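Local coordinates for ketol-acid reductoisomerase (NAD(+)) (PDB 4XDY), which catalyses the magnesium-dependent alkyl migration and NADH-linked reduction that turn (S)-2-acetolactate into (R)-2,3-dihydroxy-isovalerate in branched-chain amino acid biosynthesis, at residues A30-L35 with I40-G45; K36-N41 with A175-K180; G78-I83 with L170-A175. All blocks are in the same frame, centred on the assembly; numbering follows the deposited sequence.

All three contacts lie in the N-terminal Rossmann domain, on the same side of the chain's centre, with their own centres about 9 to 10 Å apart. Interaction 1 packs helix 26-37 on strand 41-50; interaction 2 begins where that helix ends and ties its C-terminal turn to the end of helix 165-175, far along the chain. Interaction 3, nested within the loop closed by interaction 2, sets helix 165-175 on strand 80-83. Interactions 1 and 2 share Ile40, and interactions 2 and 3 share Ala175. Helices 26-37 and 165-175 thus meet beside the same sheet, which, with its adjoining loops and helix starts, carries NAD-binding residues.

Interaction 1 of 3, residues A30-L35 with I40-G45; sequences AQANCL and INVVIG
In the beta-alpha-beta unit formed by strand 18-22, helix 26-37 and strand 41-50, Ala32 and Leu35 of the helix pack against Ile40, Val42 and Ile44 as the chain returns to the sheet. The helix and strand segments run nearly antiparallel, at 152°, with their axes 8.5 Å apart at closest approach. Ala32 turns its methyl to the strand: Ala32 CB lies 3.7 Å from Ile44 CD1 and also meets Val42 CG1 at 4.2 Å. Ile44 reaches the helix with the end of its chain, CD1, although its CB does not point there directly. The two methyls of Val42 divide between Ala32 and Leu35. Its CG1 stands opposite the backbone N across the first torsion (chi1 178°) and faces Ala32, while CG2, beside that N, comes within 3.7 Å of Leu35 CB. Nearer the helix end, Leu35 CD2 lies 4.2 Å from Ile40 CG1, the two side chains crossing at a slant. The same two residues are joined through their backbones, Ile40 N donating to Leu35 O at 2.9 Å with an N-H...O angle of 160°. This bond ties the last part of the helix to the start of the return path. Ile44 also approaches Tyr24 and Glu46, both NAD-binding residues, which places one end of the contact close to the cofactor site. Around this layer, Ile40, Val42 and Ile44 also touch strand 18-22, and Val43 shares backbone hydrogen bonds with Ile19 and Val21, while helix 165-175 brings Ala175 against Leu35 and Ile40.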
# COMPACT_ATOMS: atom_id res chain seq x y z
N ALA A 30 -20.14 -1.99 6.87
CA ALA A 30 -19.81 -2.71 5.64
C ALA A 30 -20.59 -4.00 5.52
O ALA A 30 -21.17 -4.26 4.44
CB ALA A 30 -18.32 -3.03 5.63
N GLN A 31 -20.57 -4.80 6.57
CA GLN A 31 -21.14 -6.15 6.49
C GLN A 31 -22.69 -6.07 6.33
O GLN A 31 -23.28 -6.79 5.50
CB GLN A 31 -20.76 -7.04 7.62
CG GLN A 31 -19.25 -7.33 7.57
CD GLN A 31 -18.77 -8.44 8.51
OE1 GLN A 31 -17.69 -8.36 9.12
NE2 GLN A 31 -19.57 -9.39 8.68
N ALA A 32 -23.30 -5.26 7.14
CA ALA A 32 -24.75 -5.04 7.02
C ALA A 32 -25.21 -4.63 5.63
O ALA A 32 -26.22 -5.16 5.11
CB ALA A 32 -25.23 -4.09 8.12
N ASN A 33 -24.50 -3.71 5.00
CA ASN A 33 -24.88 -3.25 3.71
C ASN A 33 -24.58 -4.24 2.62
O ASN A 33 -25.33 -4.32 1.66
CB ASN A 33 -24.24 -1.92 3.41
CG ASN A 33 -24.98 -0.77 4.11
OD1 ASN A 33 -26.07 -0.39 3.66
ND2 ASN A 33 -24.48 -0.31 5.27
N CYS A 34 -23.50 -5.03 2.74
CA CYS A 34 -23.25 -6.05 1.73
C CYS A 34 -24.33 -7.16 1.83
O CYS A 34 -24.79 -7.65 0.79
CB CYS A 34 -21.82 -6.64 1.86
SG CYS A 34 -20.55 -5.39 1.52
N LEU A 35 -24.67 -7.54 3.05
CA LEU A 35 -25.68 -8.54 3.29
C LEU A 35 -27.06 -8.05 2.75
O LEU A 35 -27.74 -8.77 2.02
CB LEU A 35 -25.81 -8.87 4.74
CG LEU A 35 -24.68 -9.77 5.33
CD1 LEU A 35 -24.75 -9.72 6.88
CD2 LEU A 35 -24.75 -11.20 4.87
N ILE A 40 -30.21 -10.35 1.88
CA ILE A 40 -30.40 -11.00 3.19
C ILE A 40 -31.12 -10.07 4.13
O ILE A 40 -30.91 -8.87 4.07
CB ILE A 40 -29.02 -11.47 3.81
CG1 ILE A 40 -28.20 -12.29 2.77
CG2 ILE A 40 -29.20 -12.15 5.18
CD1 ILE A 40 -28.95 -13.34 1.95
N ASN A 41 -31.96 -10.62 4.97
CA ASN A 41 -32.70 -9.85 5.94
C ASN A 41 -31.79 -9.48 7.12
O ASN A 41 -31.31 -10.35 7.85
CB ASN A 41 -33.94 -10.63 6.48
CG ASN A 41 -34.91 -9.75 7.30
OD1 ASN A 41 -35.40 -10.13 8.38
ND2 ASN A 41 -35.21 -8.57 6.76
N VAL A 42 -31.56 -8.17 7.33
CA VAL A 42 -30.68 -7.71 8.43
C VAL A 42 -31.38 -6.78 9.38
O VAL A 42 -32.10 -5.86 8.93
CB VAL A 42 -29.45 -6.94 7.87
CG1 VAL A 42 -28.56 -6.42 9.02
CG2 VAL A 42 -28.67 -7.83 6.91
N VAL A 43 -31.13 -6.93 10.68
CA VAL A 43 -31.52 -5.90 11.63
C VAL A 43 -30.29 -5.43 12.37
O VAL A 43 -29.33 -6.24 12.50
CB VAL A 43 -32.65 -6.33 12.57
CG1 VAL A 43 -33.84 -6.77 11.70
CG2 VAL A 43 -32.23 -7.43 13.52
N ILE A 44 -30.25 -4.13 12.66
CA ILE A 44 -29.13 -3.53 13.45
C ILE A 44 -29.48 -3.48 14.90
O ILE A 44 -30.52 -2.93 15.29
CB ILE A 44 -28.74 -2.14 12.95
CG1 ILE A 44 -28.48 -2.16 11.45
CG2 ILE A 44 -27.52 -1.62 13.72
CD1 ILE A 44 -27.38 -3.16 11.00
N GLY A 45 -28.60 -4.03 15.71
CA GLY A 45 -28.58 -3.83 17.17
C GLY A 45 -27.58 -2.70 17.48
O GLY A 45 -26.40 -2.81 17.16

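Interaction 2 of 3, residues K36-N41 with A175-K180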
# COMPACT_ATOMS: atom_id res chain seq x y z
N LYS A 36 -27.39 -6.82 3.11
CA LYS A 36 -28.68 -6.25 2.62
C LYS A 36 -28.74 -6.15 1.08
O LYS A 36 -29.71 -6.57 0.45
CB LYS A 36 -28.98 -4.94 3.32
CG LYS A 36 -30.32 -4.35 2.79
CD LYS A 36 -30.87 -3.19 3.59
CE LYS A 36 -30.15 -1.86 3.37
NZ LYS A 36 -30.24 -1.17 2.04
N ASP A 37 -27.65 -5.74 0.45
CA ASP A 37 -27.53 -5.65 -0.98
C ASP A 37 -27.63 -7.00 -1.68
O ASP A 37 -28.06 -7.03 -2.80
CB ASP A 37 -26.19 -4.99 -1.44
CG ASP A 37 -26.13 -3.48 -1.23
OD1 ASP A 37 -27.10 -2.89 -0.74
OD2 ASP A 37 -25.05 -2.89 -1.53
N SER A 38 -27.26 -8.10 -1.01
CA SER A 38 -27.36 -9.45 -1.50
C SER A 38 -28.71 -10.07 -1.17
O SER A 38 -28.91 -11.22 -1.46
CB SER A 38 -26.22 -10.30 -0.88
OG SER A 38 -25.03 -9.89 -1.53
N GLY A 39 -29.63 -9.32 -0.58
CA GLY A 39 -30.97 -9.81 -0.38
C GLY A 39 -31.15 -10.48 0.92
O GLY A 39 -32.18 -11.08 1.13
N ILE A 40 -30.21 -10.35 1.88
CA ILE A 40 -30.40 -11.00 3.19
C ILE A 40 -31.12 -10.07 4.13
O ILE A 40 -30.91 -8.87 4.07
CB ILE A 40 -29.02 -11.47 3.81
CG1 ILE A 40 -28.20 -12.29 2.77
CG2 ILE A 40 -29.20 -12.15 5.18
CD1 ILE A 40 -28.95 -13.34 1.95
N ASN A 41 -31.96 -10.62 4.97
CA ASN A 41 -32.70 -9.85 5.94
C ASN A 41 -31.79 -9.48 7.12
O ASN A 41 -31.31 -10.35 7.85
CB ASN A 41 -33.94 -10.63 6.48
CG ASN A 41 -34.91 -9.75 7.30
OD1 ASN A 41 -35.40 -10.13 8.38
ND2 ASN A 41 -35.21 -8.57 6.76
N ALA A 175 -22.58 -14.51 0.45
CA ALA A 175 -23.52 -13.36 0.35
C ALA A 175 -22.76 -11.99 0.43
O ALA A 175 -23.12 -10.99 -0.21
CB ALA A 175 -24.56 -13.44 1.41
N MET A 176 -21.67 -11.97 1.23
CA MET A 176 -20.79 -10.75 1.29
C MET A 176 -19.74 -10.70 0.22
O MET A 176 -18.99 -9.71 0.13
CB MET A 176 -20.18 -10.58 2.70
CG MET A 176 -21.24 -10.30 3.73
SD MET A 176 -20.72 -9.96 5.41
CE MET A 176 -20.12 -11.58 5.91
N HIS A 177 -19.72 -11.71 -0.66
CA HIS A 177 -18.84 -11.77 -1.83
C HIS A 177 -17.34 -11.96 -1.51
O HIS A 177 -16.45 -11.75 -2.38
CB HIS A 177 -19.03 -10.56 -2.75
CG HIS A 177 -20.42 -10.45 -3.35
ND1 HIS A 177 -20.72 -9.52 -4.32
CD2 HIS A 177 -21.57 -11.14 -3.13
CE1 HIS A 177 -22.00 -9.64 -4.67
NE2 HIS A 177 -22.55 -10.57 -3.92
N TRP A 178 -17.05 -12.37 -0.29
CA TRP A 178 -15.65 -12.61 0.11
C TRP A 178 -15.10 -13.82 -0.63
O TRP A 178 -13.94 -13.94 -0.87
CB TRP A 178 -15.53 -12.88 1.60
CG TRP A 178 -15.97 -11.76 2.55
CD1 TRP A 178 -16.44 -10.52 2.21
CD2 TRP A 178 -16.07 -11.85 3.96
NE1 TRP A 178 -16.85 -9.83 3.33
CE2 TRP A 178 -16.61 -10.61 4.43
CE3 TRP A 178 -15.79 -12.84 4.88
CZ2 TRP A 178 -16.88 -10.38 5.78
CZ3 TRP A 178 -16.04 -12.60 6.21
CH2 TRP A 178 -16.57 -11.37 6.63
N THR A 179 -16.01 -14.74 -1.01
CA THR A 179 -15.63 -15.90 -1.82
C THR A 179 -15.08 -15.54 -3.17
O THR A 179 -14.36 -16.35 -3.77
CB THR A 179 -16.90 -16.83 -2.00
OG1 THR A 179 -18.04 -16.02 -2.30
CG2 THR A 179 -17.16 -17.57 -0.79
N LYS A 180 -15.34 -14.32 -3.67
CA LYS A 180 -14.71 -13.91 -4.90
C LYS A 180 -13.18 -13.79 -4.79
O LYS A 180 -12.42 -14.02 -5.75
CB LYS A 180 -15.36 -12.67 -5.47
CG LYS A 180 -16.84 -12.88 -5.78
CD LYS A 180 -17.40 -11.67 -6.45
CE LYS A 180 -18.90 -11.70 -6.50
NZ LYS A 180 -19.34 -12.79 -7.39
O HOH W 1 -24.83 -12.12 -4.04
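The His177 imidazole holds a water at its edge, in the ring plane, 2.8 Å from NE2, while Ser38 OG approaches the ring obliquely, 3.5 Å from that nitrogen. Tyr145 stacks on the same imidazole. The other flat group, the Trp178 indole, has Met176 CE over one face, 3.4 Å above the plane and displaced toward the rim. The contact joins two helix ends of the Rossmann domain, each closed by a Schellman motif, with Gly39 and His177 at positive phi. Gly39 N bonds back to Lys36 O; at its backbone angles a side chain would press on the preceding carbonyl oxygen. Between the ends, Ser38 OG donates to Ala175 O at 2.6 Å, in the carbonyl plane. With OG opposite the carbonyl carbon of Ser38 (chi1 -74°), the hydroxyl reaches across to helix 165-175; it also bonds with Tyr145 OH and, weakly, Cys34 O. The same water gives Ser38 OG a weak, long bond, bridging the serine to His177. An alanine in place of Ser38 would remove the hydroxyl and is likely to leave Ala175 O without this partner and the two helix ends less firmly joined. Beside the polar link, Ile40, in the loop after helix 26-37, makes an apolar touch: its CG1 stands 4.1 Å from Ala175 CB.

Interaction 3 of 3, residues G78-I83 with L170-A175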
# COMPACT_ATOMS: atom_id res chain seq x y z
N GLY A 78 -32.78 -11.89 15.86
CA GLY A 78 -31.85 -12.50 14.92
C GLY A 78 -31.78 -14.02 15.09
O GLY A 78 -31.68 -14.52 16.18
N ASP A 79 -31.74 -14.70 13.95
CA ASP A 79 -31.36 -16.11 13.93
C ASP A 79 -29.83 -16.24 14.08
O ASP A 79 -29.34 -17.23 14.61
CB ASP A 79 -31.79 -16.71 12.61
CG ASP A 79 -33.30 -16.64 12.42
OD1 ASP A 79 -33.96 -17.12 13.33
OD2 ASP A 79 -33.79 -16.01 11.46
N VAL A 80 -29.13 -15.26 13.50
CA VAL A 80 -27.67 -15.10 13.66
C VAL A 80 -27.46 -13.80 14.41
O VAL A 80 -27.97 -12.78 14.02
CB VAL A 80 -26.92 -15.08 12.31
CG1 VAL A 80 -25.40 -14.97 12.56
CG2 VAL A 80 -27.20 -16.35 11.53
N VAL A 81 -26.74 -13.89 15.53
CA VAL A 81 -26.44 -12.70 16.34
C VAL A 81 -24.94 -12.40 16.12
O VAL A 81 -24.11 -13.15 16.59
CB VAL A 81 -26.73 -12.93 17.80
CG1 VAL A 81 -26.30 -11.73 18.65
CG2 VAL A 81 -28.24 -13.16 18.02
N HIS A 82 -24.68 -11.40 15.30
CA HIS A 82 -23.34 -11.22 14.75
C HIS A 82 -22.71 -10.00 15.43
O HIS A 82 -23.17 -8.86 15.20
CB HIS A 82 -23.46 -11.02 13.27
CG HIS A 82 -22.16 -10.89 12.54
ND1 HIS A 82 -20.98 -11.36 13.03
CD2 HIS A 82 -21.87 -10.39 11.32
CE1 HIS A 82 -20.02 -11.16 12.16
NE2 HIS A 82 -20.52 -10.55 11.12
N ILE A 83 -21.71 -10.27 16.26
CA ILE A 83 -21.15 -9.29 17.21
C ILE A 83 -20.06 -8.51 16.47
O ILE A 83 -18.98 -9.05 16.24
CB ILE A 83 -20.70 -9.95 18.49
CG1 ILE A 83 -21.95 -10.50 19.24
CG2 ILE A 83 -20.05 -8.92 19.43
CD1 ILE A 83 -21.64 -11.32 20.44
N LEU A 170 -20.34 -20.14 6.08
CA LEU A 170 -19.85 -20.03 4.71
C LEU A 170 -20.81 -19.20 3.86
O LEU A 170 -20.41 -18.44 2.96
CB LEU A 170 -19.58 -21.42 4.07
CG LEU A 170 -18.43 -22.21 4.68
CD1 LEU A 170 -18.45 -23.63 4.13
CD2 LEU A 170 -17.05 -21.64 4.35
N ALA A 171 -22.11 -19.41 4.12
CA ALA A 171 -23.15 -18.77 3.32
C ALA A 171 -23.01 -17.26 3.49
O ALA A 171 -23.12 -16.51 2.53
CB ALA A 171 -24.50 -19.23 3.77
N MET A 172 -22.76 -16.85 4.72
CA MET A 172 -22.58 -15.41 5.01
C MET A 172 -21.44 -14.83 4.16
O MET A 172 -21.57 -13.74 3.58
CB MET A 172 -22.36 -15.21 6.52
CG MET A 172 -23.58 -15.29 7.36
SD MET A 172 -23.23 -15.23 9.10
CE MET A 172 -22.81 -13.46 9.26
N THR A 173 -20.34 -15.58 4.01
CA THR A 173 -19.18 -15.06 3.26
C THR A 173 -19.43 -15.00 1.79
O THR A 173 -18.95 -14.13 1.06
CB THR A 173 -17.87 -15.84 3.51
OG1 THR A 173 -17.94 -17.15 2.89
CG2 THR A 173 -17.51 -15.91 5.03
N LYS A 174 -20.28 -15.92 1.32
CA LYS A 174 -20.64 -15.86 -0.10
C LYS A 174 -21.58 -14.68 -0.39
O LYS A 174 -21.40 -13.98 -1.39
CB LYS A 174 -21.32 -17.18 -0.53
CG LYS A 174 -21.64 -17.09 -2.04
CD LYS A 174 -22.19 -18.34 -2.68
CE LYS A 174 -22.33 -18.04 -4.20
NZ LYS A 174 -22.47 -19.38 -4.78
N ALA A 175 -22.58 -14.51 0.45
CA ALA A 175 -23.52 -13.36 0.35
C ALA A 175 -22.76 -11.99 0.43
O ALA A 175 -23.12 -10.99 -0.21
CB ALA A 175 -24.56 -13.44 1.41
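A buried helix-on-sheet contact, part apolar and part CH-pi, joins Met172 of helix 165-175 to Val80 and His82 of strand 80-83, without any hydrogen bond between the two segments. Their backbones stay well apart, the nearest CA atoms being those of Val80 and Met172 at 10.0 Å, and the long methionine side chain bridges the interval. Val80 and Met172 meet end on, with Val80 CG1 4.1 Å from Met172 SD. A bend about the CG-SD bond (chi3 74°) carries the terminal methyl over one face of the His82 imidazole. There Met172 CE makes a CH-pi contact, 4.2 Å from the ring centroid and 25° off the normal; its displacement toward the rim brings it nearest to His82 CD2, at 3.8 Å. The histidine and methionine side chains run alongside each other, pointing opposite ways. His82 NE2 has a weak hydrogen bond with Gln31 NE2, linking the ring to helix 26-37. Val80 and His82 also touch Ile19 and Cys109 on the flanking strands 18-22 and 107-110, so the methionine packs on the middle of the sheet. Such packing of a helix against the parallel strands belongs to the layered Rossmann fold, and here His82 lies about 7 Å from the bound dinucleotide, measured from its side chain.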